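Local coordinates for protein ATP-dependent 6-phosphofructokinase isozyme 2 (Escherichia coli, PDB 3UMO) that catalyses the ATP-dependent phosphorylation of fructose 6-phosphate to fructose 1,6-bisphosphate, the first committing step of glycolysis, using magnesium as cofactor and acting as a homodimer of the PfkB (ribokinase-like) family, at residues V280-A285 with D298-I303; G260-K265 with E273-F278; I164-G169 with L183-Q188. All coordinates share one frame; numbering follows the deposited sequence.

Contact 1 of 3, residues V280-A285 with D298-I303; sequences VAAGSA and DDTQKI. With ATP (adenosine-5'-triphosphate), chain E.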
loop_
_atom_site.group_PDB
_atom_site.type_symbol
_atom_site.label_atom_id
_atom_site.label_comp_id
_atom_site.label_asym_id
_atom_site.label_seq_id
_atom_site.Cartn_x
_atom_site.Cartn_y
_atom_site.Cartn_z
ATOM N N VAL A 280 25.681 -7.604 -18.856
ATOM C CA VAL A 280 25.067 -8.216 -17.682
ATOM C C VAL A 280 25.834 -7.843 -16.415
ATOM O O VAL A 280 25.225 -7.560 -15.378
ATOM C CB VAL A 280 24.952 -9.754 -17.824
ATOM C CG1 VAL A 280 24.698 -10.418 -16.464
ATOM C CG2 VAL A 280 23.836 -10.093 -18.797
ATOM N N ALA A 281 27.163 -7.836 -16.499
ATOM C CA ALA A 281 27.979 -7.466 -15.342
ATOM C C ALA A 281 27.646 -6.061 -14.845
ATOM O O ALA A 281 27.478 -5.847 -13.641
ATOM C CB ALA A 281 29.478 -7.595 -15.652
ATOM N N ALA A 282 27.545 -5.107 -15.765
ATOM C CA ALA A 282 27.239 -3.728 -15.384
ATOM C C ALA A 282 25.795 -3.569 -14.927
ATOM O O ALA A 282 25.516 -2.861 -13.951
ATOM C CB ALA A 282 27.537 -2.777 -16.530
ATOM N N GLY A 283 24.866 -4.191 -15.653
ATOM C CA GLY A 283 23.466 -4.140 -15.272
ATOM C C GLY A 283 23.259 -4.669 -13.855
ATOM O O GLY A 283 22.583 -4.053 -13.031
ATOM N N SER A 284 23.851 -5.823 -13.571
ATOM C CA SER A 284 23.696 -6.440 -12.263
ATOM C C SER A 284 24.509 -5.700 -11.195
ATOM O O SER A 284 24.098 -5.632 -10.037
ATOM C CB SER A 284 24.048 -7.927 -12.328
ATOM O OG SER A 284 23.145 -8.620 -13.190
ATOM N N ALA A 285 25.640 -5.122 -11.588
ATOM C CA ALA A 285 26.417 -4.302 -10.663
ATOM C C ALA A 285 25.574 -3.116 -10.213
ATOM O O ALA A 285 25.605 -2.733 -9.042
ATOM C CB ALA A 285 27.702 -3.821 -11.319
ATOM N N ASP A 298 34.349 -1.333 -10.030
ATOM C CA ASP A 298 34.857 -2.504 -9.321
ATOM C C ASP A 298 33.850 -3.648 -9.264
ATOM O O ASP A 298 34.221 -4.805 -9.458
ATOM C CB ASP A 298 35.326 -2.134 -7.915
ATOM C CG ASP A 298 36.528 -1.208 -7.928
ATOM O OD1 ASP A 298 37.058 -0.925 -9.026
ATOM O OD2 ASP A 298 36.951 -0.769 -6.837
ATOM N N ASP A 299 32.586 -3.330 -8.995
ATOM C CA ASP A 299 31.545 -4.360 -8.961
ATOM C C ASP A 299 31.354 -4.971 -10.344
ATOM O O ASP A 299 31.184 -6.184 -10.479
ATOM C CB ASP A 299 30.215 -3.786 -8.465
ATOM C CG ASP A 299 30.235 -3.431 -6.994
ATOM O OD1 ASP A 299 31.069 -3.991 -6.249
ATOM O OD2 ASP A 299 29.397 -2.591 -6.586
ATOM N N THR A 300 31.385 -4.129 -11.373
ATOM C CA THR A 300 31.218 -4.612 -12.745
ATOM C C THR A 300 32.371 -5.544 -13.112
ATOM O O THR A 300 32.164 -6.617 -13.682
ATOM C CB THR A 300 31.122 -3.438 -13.750
ATOM O OG1 THR A 300 30.023 -2.582 -13.389
ATOM C CG2 THR A 300 30.921 -3.950 -15.173
ATOM N N GLN A 301 33.589 -5.143 -12.757
ATOM C CA GLN A 301 34.765 -5.968 -13.017
ATOM C C GLN A 301 34.677 -7.321 -12.325
ATOM O O GLN A 301 35.015 -8.345 -12.914
ATOM C CB GLN A 301 36.043 -5.242 -12.587
ATOM C CG GLN A 301 37.299 -6.091 -12.706
ATOM C CD GLN A 301 38.573 -5.276 -12.569
ATOM O OE1 GLN A 301 38.577 -4.200 -11.967
ATOM N NE2 GLN A 301 39.663 -5.783 -13.137
ATOM N N LYS A 302 34.217 -7.316 -11.077
ATOM C CA LYS A 302 34.114 -8.547 -10.290
ATOM C C LYS A 302 33.114 -9.520 -10.911
ATOM O O LYS A 302 33.390 -10.716 -11.053
ATOM C CB LYS A 302 33.700 -8.223 -8.851
ATOM C CG LYS A 302 33.631 -9.437 -7.926
ATOM C CD LYS A 302 32.947 -9.091 -6.602
ATOM C CE LYS A 302 33.698 -8.000 -5.852
ATOM N NZ LYS A 302 33.073 -7.681 -4.528
ATOM N N ILE A 303 31.946 -9.002 -11.275
ATOM C CA ILE A 303 30.930 -9.834 -11.914
ATOM C C ILE A 303 31.412 -10.326 -13.282
ATOM O O ILE A 303 31.272 -11.506 -13.611
ATOM C CB ILE A 303 29.584 -9.095 -12.047
ATOM C CG1 ILE A 303 29.016 -8.792 -10.657
ATOM C CG2 ILE A 303 28.593 -9.944 -12.855
ATOM C CD1 ILE A 303 27.869 -7.785 -10.649
HETATM P PG ATP E . 15.464 -0.404 -16.708
HETATM O O1G ATP E . 15.429 0.468 -17.913
HETATM O O2G ATP E . 16.458 0.270 -15.766
HETATM O O3G ATP E . 14.133 -0.572 -16.058
HETATM P PB ATP E . 15.522 -2.702 -18.201
HETATM O O1B ATP E . 14.063 -3.150 -17.883
HETATM O O2B ATP E . 15.693 -2.058 -19.593
HETATM O O3B ATP E . 16.121 -1.772 -17.052
HETATM P PA ATP E . 16.643 -5.175 -17.244
HETATM O O1A ATP E . 15.600 -5.144 -16.166
HETATM O O2A ATP E . 16.659 -6.484 -18.037
HETATM O O3A ATP E . 16.472 -3.977 -18.217
HETATM O "O5'" ATP E . 18.064 -4.899 -16.542
HETATM C "C5'" ATP E . 19.228 -5.045 -17.282
HETATM C "C4'" ATP E . 20.277 -5.893 -16.719
HETATM O "O4'" ATP E . 20.444 -5.536 -15.330
HETATM C "C3'" ATP E . 19.888 -7.311 -16.665
HETATM O "O3'" ATP E . 20.137 -7.955 -17.858
HETATM C "C2'" ATP E . 20.694 -7.827 -15.546
HETATM O "O2'" ATP E . 22.003 -7.958 -15.926
HETATM C "C1'" ATP E . 20.608 -6.713 -14.574
HETATM N N9 ATP E . 19.485 -6.884 -13.655
HETATM C C8 ATP E . 18.279 -6.296 -13.754
HETATM N N7 ATP E . 17.527 -6.721 -12.708
HETATM C C5 ATP E . 18.257 -7.571 -11.956
HETATM C C6 ATP E . 18.004 -8.290 -10.783
HETATM N N6 ATP E . 16.674 -8.209 -10.093
HETATM N N1 ATP E . 18.981 -9.067 -10.285
HETATM C C2 ATP E . 20.179 -9.158 -10.888
HETATM N N3 ATP E . 20.446 -8.478 -12.006
HETATM C C4 ATP E . 19.513 -7.681 -12.557
HETATM O O HOH W 1 27.996 -1.391 -8.532
#
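Ala281, Ala282 and Ala285 meet Thr300 and Ile303 where two C-terminal helices of this ribokinase-like fold, 272-286 and 297-307, pack with segment axes 8.0 Å apart and N-to-C directions 130° apart. Alanines suit so close a helix pair because a lone CB lets the partner reach the backbone: CG2 of Ile303, anti to its backbone N, lies 3.6 Å from Ala281 CA, while CG1 (chi1 -64°) carries CD1 to within 3.6 Å of Ala285 N. Thr300 sets OG1 against Ala285 CB at 3.3 Å and CG2 against Ala282; its hydroxyl is hydrogen-bonded to Ser296 O, just ahead of its helix, which satisfies a polar atom in a buried place.

No direct hydrogen bond joins the helices, but a water donates to both Ala285 O and Asp299 OD2, bridging the two helices.

The ATP bonds lie on another side of helix 272-286. Gly283 passes beside the ribose, where a CB would collide with O4'. Ser284 OG both receives a hydrogen bond from ATP O2' (3.0 Å) and donates one to adenine N3 (3.0 Å).

Contact 2 of 3, residues G260-K265 with E273-F278; sequences GAMTLK and EEMVRF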
loop_
_atom_site.group_PDB
_atom_site.type_symbol
_atom_site.label_atom_id
_atom_site.label_comp_id
_atom_site.label_asym_id
_atom_site.label_seq_id
_atom_site.Cartn_x
_atom_site.Cartn_y
_atom_site.Cartn_z
ATOM N N GLY A 260 25.352 1.181 -21.349
ATOM C CA GLY A 260 26.652 1.836 -21.286
ATOM C C GLY A 260 27.790 0.847 -21.475
ATOM O O GLY A 260 28.717 1.087 -22.259
ATOM N N ALA A 261 27.701 -0.281 -20.778
ATOM C CA ALA A 261 28.727 -1.319 -20.865
ATOM C C ALA A 261 28.804 -1.941 -22.250
ATOM O O ALA A 261 29.897 -2.175 -22.781
ATOM C CB ALA A 261 28.476 -2.397 -19.823
ATOM N N MET A 262 27.648 -2.252 -22.828
ATOM C CA MET A 262 27.652 -2.874 -24.145
ATOM C C MET A 262 28.153 -1.910 -25.214
ATOM O O MET A 262 28.817 -2.319 -26.163
ATOM C CB MET A 262 26.276 -3.449 -24.496
ATOM C CG MET A 262 25.903 -4.615 -23.577
ATOM S SD MET A 262 24.492 -5.575 -24.140
ATOM C CE MET A 262 23.214 -4.318 -24.269
ATOM N N THR A 263 27.858 -0.626 -25.035
ATOM C CA THR A 263 28.323 0.412 -25.947
ATOM C C THR A 263 29.847 0.477 -25.961
ATOM O O THR A 263 30.468 0.566 -27.021
ATOM C CB THR A 263 27.760 1.788 -25.546
ATOM O OG1 THR A 263 26.333 1.778 -25.678
ATOM C CG2 THR A 263 28.335 2.883 -26.428
ATOM N N LEU A 264 30.447 0.446 -24.776
ATOM C CA LEU A 264 31.904 0.438 -24.670
ATOM C C LEU A 264 32.508 -0.783 -25.351
ATOM O O LEU A 264 33.518 -0.677 -26.045
ATOM C CB LEU A 264 32.336 0.485 -23.206
ATOM C CG LEU A 264 32.278 1.871 -22.569
ATOM C CD1 LEU A 264 32.433 1.763 -21.054
ATOM C CD2 LEU A 264 33.361 2.765 -23.162
ATOM N N LYS A 265 31.887 -1.942 -25.153
ATOM C CA LYS A 265 32.357 -3.161 -25.812
ATOM C C LYS A 265 32.204 -3.057 -27.319
ATOM O O LYS A 265 33.056 -3.534 -28.076
ATOM C CB LYS A 265 31.618 -4.398 -25.292
ATOM C CG LYS A 265 32.098 -4.889 -23.929
ATOM C CD LYS A 265 33.607 -5.130 -23.928
ATOM C CE LYS A 265 34.076 -5.772 -22.630
ATOM N NZ LYS A 265 35.561 -5.922 -22.598
ATOM N N GLU A 273 29.570 -12.289 -27.311
ATOM C CA GLU A 273 29.676 -12.854 -25.970
ATOM C C GLU A 273 30.272 -11.868 -24.971
ATOM O O GLU A 273 29.729 -11.665 -23.883
ATOM C CB GLU A 273 30.503 -14.140 -25.994
ATOM C CG GLU A 273 30.834 -14.664 -24.611
ATOM C CD GLU A 273 31.078 -16.157 -24.603
ATOM O OE1 GLU A 273 32.258 -16.568 -24.599
ATOM O OE2 GLU A 273 30.086 -16.917 -24.597
ATOM N N GLU A 274 31.382 -11.248 -25.352
ATOM C CA GLU A 274 32.067 -10.308 -24.477
ATOM C C GLU A 274 31.166 -9.109 -24.201
ATOM O O GLU A 274 31.090 -8.614 -23.073
ATOM C CB GLU A 274 33.381 -9.860 -25.122
ATOM C CG GLU A 274 34.273 -9.039 -24.216
ATOM C CD GLU A 274 35.722 -9.038 -24.673
ATOM O OE1 GLU A 274 36.156 -10.043 -25.279
ATOM O OE2 GLU A 274 36.423 -8.035 -24.425
ATOM N N MET A 275 30.466 -8.664 -25.243
ATOM C CA MET A 275 29.539 -7.546 -25.120
ATOM C C MET A 275 28.397 -7.843 -24.142
ATOM O O MET A 275 28.106 -7.034 -23.261
ATOM C CB MET A 275 28.973 -7.185 -26.495
ATOM C CG MET A 275 28.102 -5.951 -26.491
ATOM S SD MET A 275 27.306 -5.716 -28.084
ATOM C CE MET A 275 26.161 -7.085 -28.088
ATOM N N VAL A 276 27.747 -8.993 -24.298
ATOM C CA VAL A 276 26.611 -9.339 -23.438
ATOM C C VAL A 276 27.070 -9.616 -22.008
ATOM O O VAL A 276 26.414 -9.208 -21.041
ATOM C CB VAL A 276 25.792 -10.531 -24.007
ATOM C CG1 VAL A 276 24.695 -10.953 -23.041
ATOM C CG2 VAL A 276 25.185 -10.160 -25.366
ATOM N N ARG A 277 28.209 -10.285 -21.870
ATOM C CA ARG A 277 28.753 -10.543 -20.543
ATOM C C ARG A 277 29.019 -9.248 -19.782
ATOM O O ARG A 277 28.656 -9.128 -18.621
ATOM C CB ARG A 277 30.046 -11.348 -20.621
ATOM C CG ARG A 277 29.856 -12.805 -20.942
ATOM C CD ARG A 277 31.171 -13.554 -20.716
ATOM N NE ARG A 277 31.210 -14.874 -21.342
ATOM C CZ ARG A 277 30.463 -15.911 -20.973
ATOM N NH1 ARG A 277 29.591 -15.796 -19.977
ATOM N NH2 ARG A 277 30.583 -17.069 -21.607
ATOM N N PHE A 278 29.664 -8.289 -20.440
ATOM C CA PHE A 278 29.986 -7.023 -19.800
ATOM C C PHE A 278 28.701 -6.251 -19.514
ATOM O O PHE A 278 28.576 -5.596 -18.477
ATOM C CB PHE A 278 30.924 -6.199 -20.684
ATOM C CG PHE A 278 31.628 -5.091 -19.957
ATOM C CD1 PHE A 278 32.397 -5.363 -18.837
ATOM C CD2 PHE A 278 31.547 -3.780 -20.407
ATOM C CE1 PHE A 278 33.058 -4.346 -18.163
ATOM C CE2 PHE A 278 32.208 -2.753 -19.731
ATOM C CZ PHE A 278 32.961 -3.039 -18.611
#
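Lys265 reaches across from helix 254-267 to Glu274 and Phe278 of helix 272-286, and its conformation sets the character of this contact. Its chain bends at chi2 (-54°), which turns CD back, and then runs extended to NZ. On the way CG packs on Phe278 CB and CD2, and CE lies 4.2 Å from the ring centroid, an off-centre CH-pi contact. Beyond it NZ forms a salt bridge with Glu274 OE2 at 2.9 Å, using the anti lone pair of that oxygen. A long lysine suits this partly exposed position: its methylenes lie against the aromatic ring while its charge meets the carboxylate of Glu274, also partly exposed. Glu274 crosses it at about a right angle, its CG 3.6 Å from Lys265 CE.

Phe278 CG stands anti to its backbone N (chi1 -163°), directing the ring towards Ala261. CD2 comes 3.3 Å from Ala261 O, which lies in the ring plane at its edge, and 3.4 Å from Ala261 CB. The small alanine admits the ring this close to the backbone.

Two flexible methionines, each bent at chi3, fill the buried side, crossing at about a right angle: Met262 CB touches Met275 CG at 3.7 Å, and Met262 CG sits on Met275 O. Both also touch Val222 of strand 221-224. The segment axes approach to 8.1 Å with N-to-C directions 155° apart, an antiparallel helical hairpin of the ribokinase-like fold.

Contact 3 of 3, residues I164-G169 with L183-Q188; sequences IVDSSG and LVKPNQ. With ATP (adenosine-5'-triphosphate), chain E; ATP (adenosine-5'-triphosphate), chain I.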
loop_
_atom_site.group_PDB
_atom_site.type_symbol
_atom_site.label_atom_id
_atom_site.label_comp_id
_atom_site.label_asym_id
_atom_site.label_seq_id
_atom_site.Cartn_x
_atom_site.Cartn_y
_atom_site.Cartn_z
ATOM N N ILE A 164 22.849 2.922 -31.702
ATOM C CA ILE A 164 22.360 1.976 -30.713
ATOM C C ILE A 164 21.065 2.552 -30.160
ATOM O O ILE A 164 20.986 3.747 -29.868
ATOM C CB ILE A 164 23.394 1.795 -29.584
ATOM C CG1 ILE A 164 24.665 1.144 -30.147
ATOM C CG2 ILE A 164 22.818 0.974 -28.434
ATOM C CD1 ILE A 164 25.804 1.047 -29.138
ATOM N N VAL A 165 20.039 1.716 -30.044
ATOM C CA VAL A 165 18.722 2.205 -29.640
ATOM C C VAL A 165 18.199 1.492 -28.399
ATOM O O VAL A 165 18.233 0.266 -28.317
ATOM C CB VAL A 165 17.693 2.044 -30.784
ATOM C CG1 VAL A 165 16.307 2.506 -30.335
ATOM C CG2 VAL A 165 18.142 2.809 -32.031
ATOM N N ASP A 166 17.728 2.269 -27.423
ATOM C CA ASP A 166 17.037 1.718 -26.262
ATOM C C ASP A 166 15.819 2.593 -25.992
ATOM O O ASP A 166 15.948 3.713 -25.506
ATOM C CB ASP A 166 17.966 1.684 -25.048
ATOM C CG ASP A 166 17.314 1.061 -23.823
ATOM O OD1 ASP A 166 18.000 0.972 -22.783
ATOM O OD2 ASP A 166 16.126 0.666 -23.891
ATOM N N SER A 167 14.638 2.096 -26.335
ATOM C CA SER A 167 13.430 2.884 -26.151
ATOM C C SER A 167 12.244 1.953 -25.981
ATOM O O SER A 167 12.411 0.770 -25.689
ATOM C CB SER A 167 13.218 3.823 -27.341
ATOM O OG SER A 167 12.220 4.790 -27.060
ATOM N N SER A 168 11.040 2.481 -26.146
ATOM C CA SER A 168 9.854 1.648 -26.002
ATOM C C SER A 168 8.701 2.170 -26.846
ATOM O O SER A 168 8.792 3.244 -27.449
ATOM C CB SER A 168 9.415 1.570 -24.537
ATOM O OG SER A 168 9.004 2.841 -24.055
ATOM N N GLY A 169 7.619 1.398 -26.878
ATOM C CA GLY A 169 6.412 1.778 -27.592
ATOM C C GLY A 169 6.636 2.087 -29.058
ATOM O O GLY A 169 7.487 1.474 -29.711
ATOM N N LEU A 183 22.698 -2.026 -32.695
ATOM C CA LEU A 183 22.320 -2.744 -31.491
ATOM C C LEU A 183 21.041 -2.169 -30.924
ATOM O O LEU A 183 20.894 -0.954 -30.819
ATOM C CB LEU A 183 23.423 -2.622 -30.436
ATOM C CG LEU A 183 23.126 -3.131 -29.024
ATOM C CD1 LEU A 183 22.951 -4.635 -29.013
ATOM C CD2 LEU A 183 24.239 -2.710 -28.059
ATOM N N VAL A 184 20.117 -3.044 -30.547
ATOM C CA VAL A 184 18.927 -2.614 -29.822
ATOM C C VAL A 184 18.811 -3.447 -28.539
ATOM O O VAL A 184 19.103 -4.645 -28.553
ATOM C CB VAL A 184 17.650 -2.734 -30.706
ATOM C CG1 VAL A 184 17.398 -4.181 -31.115
ATOM C CG2 VAL A 184 16.433 -2.137 -29.994
ATOM N N LYS A 185 18.427 -2.811 -27.431
ATOM C CA LYS A 185 18.243 -3.530 -26.167
ATOM C C LYS A 185 16.818 -3.415 -25.629
ATOM O O LYS A 185 16.545 -2.629 -24.716
ATOM C CB LYS A 185 19.243 -3.105 -25.064
ATOM C CG LYS A 185 19.163 -4.049 -23.827
ATOM C CD LYS A 185 19.501 -3.394 -22.490
ATOM C CE LYS A 185 18.424 -2.403 -22.024
ATOM N NZ LYS A 185 17.061 -3.010 -21.926
ATOM N N PRO A 186 15.897 -4.198 -26.197
ATOM C CA PRO A 186 14.589 -4.218 -25.550
ATOM C C PRO A 186 14.637 -5.087 -24.300
ATOM O O PRO A 186 15.357 -6.091 -24.269
ATOM C CB PRO A 186 13.697 -4.893 -26.593
ATOM C CG PRO A 186 14.635 -5.814 -27.346
ATOM C CD PRO A 186 15.974 -5.097 -27.365
ATOM N N ASN A 187 13.880 -4.720 -23.274
ATOM C CA ASN A 187 13.571 -5.714 -22.242
ATOM C C ASN A 187 12.447 -6.610 -22.747
ATOM O O ASN A 187 12.056 -6.515 -23.915
ATOM C CB ASN A 187 13.248 -5.095 -20.871
ATOM C CG ASN A 187 11.988 -4.246 -20.874
ATOM O OD1 ASN A 187 11.150 -4.323 -21.778
ATOM N ND2 ASN A 187 11.846 -3.425 -19.835
ATOM N N GLN A 188 11.932 -7.486 -21.893
ATOM C CA GLN A 188 10.924 -8.443 -22.352
ATOM C C GLN A 188 9.629 -7.781 -22.778
ATOM O O GLN A 188 9.046 -8.139 -23.809
ATOM C CB GLN A 188 10.653 -9.496 -21.287
ATOM C CG GLN A 188 11.819 -10.419 -21.092
ATOM C CD GLN A 188 11.710 -11.198 -19.814
ATOM O OE1 GLN A 188 12.156 -10.739 -18.761
ATOM N NE2 GLN A 188 11.097 -12.377 -19.886
HETATM P PG ATP E . 15.464 -0.404 -16.708
HETATM O O1G ATP E . 15.429 0.468 -17.913
HETATM O O2G ATP E . 16.458 0.270 -15.766
HETATM O O3G ATP E . 14.133 -0.572 -16.058
HETATM P PB ATP E . 15.522 -2.702 -18.201
HETATM O O1B ATP E . 14.063 -3.150 -17.883
HETATM O O2B ATP E . 15.693 -2.058 -19.593
HETATM O O3B ATP E . 16.121 -1.772 -17.052
HETATM P PA ATP E . 16.643 -5.175 -17.244
HETATM O O1A ATP E . 15.600 -5.144 -16.166
HETATM O O2A ATP E . 16.659 -6.484 -18.037
HETATM O O3A ATP E . 16.472 -3.977 -18.217
HETATM O "O5'" ATP E . 18.064 -4.899 -16.542
HETATM C "C5'" ATP E . 19.228 -5.045 -17.282
HETATM C "C4'" ATP E . 20.277 -5.893 -16.719
HETATM O "O4'" ATP E . 20.444 -5.536 -15.330
HETATM C "C3'" ATP E . 19.888 -7.311 -16.665
HETATM O "O3'" ATP E . 20.137 -7.955 -17.858
HETATM C "C2'" ATP E . 20.694 -7.827 -15.546
HETATM O "O2'" ATP E . 22.003 -7.958 -15.926
HETATM C "C1'" ATP E . 20.608 -6.713 -14.574
HETATM N N9 ATP E . 19.485 -6.884 -13.655
HETATM C C8 ATP E . 18.279 -6.296 -13.754
HETATM N N7 ATP E . 17.527 -6.721 -12.708
HETATM C C5 ATP E . 18.257 -7.571 -11.956
HETATM C C6 ATP E . 18.004 -8.290 -10.783
HETATM N N6 ATP E . 16.674 -8.209 -10.093
HETATM N N1 ATP E . 18.981 -9.067 -10.285
HETATM C C2 ATP E . 20.179 -9.158 -10.888
HETATM N N3 ATP E . 20.446 -8.478 -12.006
HETATM C C4 ATP E . 19.513 -7.681 -12.557
HETATM P PG ATP I . 10.233 -0.854 -17.823
HETATM O O1G ATP I . 11.634 -1.365 -17.877
HETATM O O2G ATP I . 10.246 0.550 -18.430
HETATM O O3G ATP I . 9.302 -1.751 -18.603
HETATM P PB ATP I . 10.129 -1.381 -15.040
HETATM O O1B ATP I . 9.370 -0.593 -13.887
HETATM O O2B ATP I . 11.633 -1.431 -14.738
HETATM O O3B ATP I . 9.770 -0.594 -16.376
HETATM P PA ATP I . 8.191 -3.331 -14.703
HETATM O O1A ATP I . 7.158 -2.237 -14.890
HETATM O O2A ATP I . 7.795 -4.592 -15.487
HETATM O O3A ATP I . 9.560 -2.838 -15.160
HETATM O "O5'" ATP I . 8.246 -3.692 -13.134
HETATM C "C5'" ATP I . 9.442 -3.800 -12.457
HETATM C "C4'" ATP I . 9.321 -4.034 -11.027
HETATM O "O4'" ATP I . 8.187 -3.273 -10.561
HETATM C "C3'" ATP I . 8.966 -5.435 -10.781
HETATM O "O3'" ATP I . 10.094 -6.184 -10.542
HETATM C "C2'" ATP I . 8.099 -5.389 -9.603
HETATM O "O2'" ATP I . 8.882 -5.409 -8.486
HETATM C "C1'" ATP I . 7.415 -4.080 -9.704
HETATM N N9 ATP I . 6.054 -4.194 -10.219
HETATM C C8 ATP I . 5.699 -4.096 -11.512
HETATM N N7 ATP I . 4.356 -4.250 -11.593
HETATM C C5 ATP I . 3.862 -4.442 -10.353
HETATM C C6 ATP I . 2.575 -4.649 -9.840
HETATM N N6 ATP I . 1.379 -4.696 -10.751
HETATM N N1 ATP I . 2.427 -4.809 -8.511
HETATM C C2 ATP I . 3.489 -4.770 -7.685
HETATM N N3 ATP I . 4.729 -4.569 -8.149
HETATM C C4 ATP I . 4.948 -4.408 -9.463
HETATM O O HOH W 2 15.157 -0.720 -22.097
HETATM O O HOH W 3 14.606 -0.921 -26.066
#
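Ile164 and Val165 run parallel to Leu183 and Val184, with bridges pairing Ile164 with Leu183 and Val165 with Val184 at CA separations of 4.8 Å. Val165 supplies both backbone bonds: its N donates to Leu183 O at 2.9 Å, and its O accepts from Lys185 N at 3.2 Å. Two CA-H...O contacts, Ile164 CA to Leu183 O and Val184 CA to Val165 O, lie beside them. Strand 183-184 ends here, while 162-166 continues through Asp166; beyond, one water lies between Ser167 O and Lys185 O.

Ile164 and Leu183 share a sheet face, packing CG2 on CD2 at 4.0 Å; on the other face Val165 and Val184 both rest against Leu172 of helix 169-175. Branched aliphatic residues suit strands covered on both faces by helices.

Asp166 and Lys185 run alongside each other in the same direction, with Asp166 OD1 3.5 Å from Lys185 CE. Their charged ends are too far apart for a salt bridge, but a water that accepts from Lys185 NZ also lies close to Asp166 OD2. A bend at chi3 turns Lys185 CE, and one at chi4 (56°) brings NZ to O2B of the ATP also held by Ser284, at 2.9 Å; Ser224 OG is another partner. Asn187 ND2 donates to O1B of the same ATP in a nearly straight bond (3.0 Å, 172°) and weakly to O3G of a second ATP, in the allosteric site; its OD1 accepts from Glu190 N as an N-cap. The pairing belongs to a beta-alpha-beta crossover, and the loop beyond its second strand carries Lys185 and Asn187 to the ATP phosphates.

In the fold
Contacts 1 and 2 share helix 272-286, which packs against helix 297-307 in one and helix 254-267 in the other. They meet where Ala282 touches Ala261 and Thr300 touches Phe278. Contact 3, nearest the centre of the chain, is buried sheet pairing; contact 2 touches it through Met262 and Met275 against Leu183, and through Thr263 against Ile164. The chemistry follows position: contact 1 is buried and rests on small residues, contact 2 adds a salt bridge at its partly exposed side, and contact 3 relies on backbone hydrogen bonds. Contacts 1 and 3 do not touch, yet they hold different parts of one ATP, adenosine and phosphates respectively.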